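Local coordinates for protein H subunit of photosynthetic reaction center complex (Rhodopseudomonas palustris, PDB 6Z5S) that forms the H subunit of the photosynthetic reaction centre, anchoring in the membrane by one helix and probably capping the cytoplasmic face of the L and M subunits, at residues L190-F195 and I235-G240. Residues are numbered along the deposited sequence; the frame is centred on the assembly and turned at random.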
# COMPACT_ATOMS: atom_id res chain seq x y z
N LEU D 190 -20.85 -33.81 -4.92
CA LEU D 190 -20.72 -32.36 -4.86
C LEU D 190 -19.78 -31.87 -5.95
O LEU D 190 -18.87 -32.58 -6.39
CB LEU D 190 -20.21 -31.92 -3.50
CG LEU D 190 -21.26 -31.98 -2.39
CD1 LEU D 190 -20.65 -31.55 -1.08
CD2 LEU D 190 -22.44 -31.11 -2.74
N LEU D 191 -20.01 -30.65 -6.41
CA LEU D 191 -19.18 -30.00 -7.41
C LEU D 191 -18.89 -28.59 -6.94
O LEU D 191 -19.83 -27.78 -6.82
CB LEU D 191 -19.88 -30.00 -8.77
CG LEU D 191 -19.40 -28.99 -9.79
CD1 LEU D 191 -17.96 -29.24 -10.16
CD2 LEU D 191 -20.28 -29.05 -11.01
N PRO D 192 -17.63 -28.25 -6.65
CA PRO D 192 -17.33 -26.90 -6.19
C PRO D 192 -17.66 -25.88 -7.27
O PRO D 192 -17.37 -26.08 -8.45
CB PRO D 192 -15.83 -26.94 -5.91
CG PRO D 192 -15.51 -28.38 -5.75
CD PRO D 192 -16.44 -29.10 -6.67
N VAL D 193 -18.30 -24.78 -6.85
CA VAL D 193 -18.70 -23.75 -7.80
C VAL D 193 -17.52 -23.20 -8.60
O VAL D 193 -17.65 -23.06 -9.83
CB VAL D 193 -19.48 -22.64 -7.07
CG1 VAL D 193 -19.71 -21.46 -8.00
CG2 VAL D 193 -20.80 -23.17 -6.57
N PRO D 194 -16.36 -22.89 -8.00
CA PRO D 194 -15.25 -22.37 -8.81
C PRO D 194 -14.77 -23.32 -9.88
O PRO D 194 -14.12 -22.89 -10.83
CB PRO D 194 -14.16 -22.10 -7.77
CG PRO D 194 -14.89 -21.89 -6.52
CD PRO D 194 -16.04 -22.84 -6.57
N PHE D 195 -15.07 -24.61 -9.77
CA PHE D 195 -14.68 -25.58 -10.77
C PHE D 195 -15.74 -25.77 -11.84
O PHE D 195 -15.63 -26.68 -12.66
CB PHE D 195 -14.38 -26.93 -10.11
CG PHE D 195 -13.01 -27.01 -9.52
CD1 PHE D 195 -11.90 -27.14 -10.34
CD2 PHE D 195 -12.83 -26.98 -8.16
CE1 PHE D 195 -10.65 -27.22 -9.80
CE2 PHE D 195 -11.57 -27.06 -7.62
CZ PHE D 195 -10.48 -27.19 -8.44
N ILE D 235 -13.18 -33.43 -2.17
CA ILE D 235 -13.90 -33.09 -3.39
C ILE D 235 -13.11 -32.08 -4.21
O ILE D 235 -12.89 -32.27 -5.42
CB ILE D 235 -15.31 -32.57 -3.06
CG1 ILE D 235 -16.16 -33.71 -2.50
CG2 ILE D 235 -15.97 -31.98 -4.28
CD1 ILE D 235 -17.31 -33.26 -1.66
N CYS D 236 -12.69 -30.98 -3.58
CA CYS D 236 -11.89 -30.01 -4.32
C CYS D 236 -10.60 -30.62 -4.85
O CYS D 236 -10.12 -30.22 -5.91
CB CYS D 236 -11.59 -28.78 -3.46
SG CYS D 236 -13.02 -28.11 -2.59
N ALA D 237 -10.05 -31.61 -4.16
CA ALA D 237 -8.83 -32.25 -4.61
C ALA D 237 -9.09 -33.19 -5.77
O ALA D 237 -8.28 -33.27 -6.70
CB ALA D 237 -8.18 -33.00 -3.46
N TYR D 238 -10.21 -33.91 -5.74
CA TYR D 238 -10.58 -34.73 -6.88
C TYR D 238 -10.74 -33.87 -8.12
O TYR D 238 -10.36 -34.28 -9.22
CB TYR D 238 -11.87 -35.49 -6.59
CG TYR D 238 -12.26 -36.43 -7.70
CD1 TYR D 238 -11.80 -37.73 -7.71
CD2 TYR D 238 -13.08 -36.02 -8.73
CE1 TYR D 238 -12.15 -38.59 -8.72
CE2 TYR D 238 -13.43 -36.87 -9.74
CZ TYR D 238 -12.97 -38.16 -9.73
OH TYR D 238 -13.32 -39.01 -10.74
N TYR D 239 -11.30 -32.68 -7.96
CA TYR D 239 -11.45 -31.82 -9.13
C TYR D 239 -10.14 -31.16 -9.54
O TYR D 239 -9.90 -30.95 -10.73
CB TYR D 239 -12.52 -30.77 -8.88
CG TYR D 239 -13.90 -31.34 -8.99
CD1 TYR D 239 -14.50 -31.50 -10.22
CD2 TYR D 239 -14.59 -31.75 -7.87
CE1 TYR D 239 -15.77 -32.04 -10.32
CE2 TYR D 239 -15.84 -32.28 -7.96
CZ TYR D 239 -16.43 -32.42 -9.19
OH TYR D 239 -17.69 -32.96 -9.27
N GLY D 240 -9.27 -30.84 -8.58
CA GLY D 240 -7.97 -30.29 -8.92
C GLY D 240 -7.05 -31.28 -9.59
O GLY D 240 -6.16 -30.87 -10.33
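Leu190 lies within strand 188-192, an outermost strand of the sheet within this chain, on the edge facing helix 229-245. Its CB lies 3.7 Å from CD1 of Ile235, while its carbonyl, directed at the helix, accepts a hydrogen bond from the phenol of Tyr239 (OH to Leu190 O, 3.1 Å). Tyrosine suits this place because its ring fills the apolar gap and its hydroxyl satisfies a buried edge-strand carbonyl; the backbone of Leu191, by contrast, hydrogen-bonds to Leu178 on the neighbouring strand 174-182. Leu191 starts out sideways, yet its CD1 reaches CE1 of Tyr239 at 3.6 Å. Pro192, its CB pointing toward the helix, presents a rigid apolar ring: its CD meets CD2 of Tyr239 at 3.4 Å and CG2 of Ile235 at 3.8 Å, and its CG lies 4.0 Å from SG of Cys236. The chain then turns through a short 3-10 segment, closed by Phe195 N to Pro192 O (3.0 Å), which brings Phe195 back to the helix. Its ring receives CB of Tyr239 over one face, a CH-pi contact 3.8 Å from the centroid, and its CZ comes within 3.8 Å of the backbone N of Gly240. Side chains of the M subunit also pack on Phe195 and Cys236. A helix crossing the strand at 68° thus covers the edge of the antiparallel sheet in the PRC-barrel domain, forming a buried, mainly apolar seam.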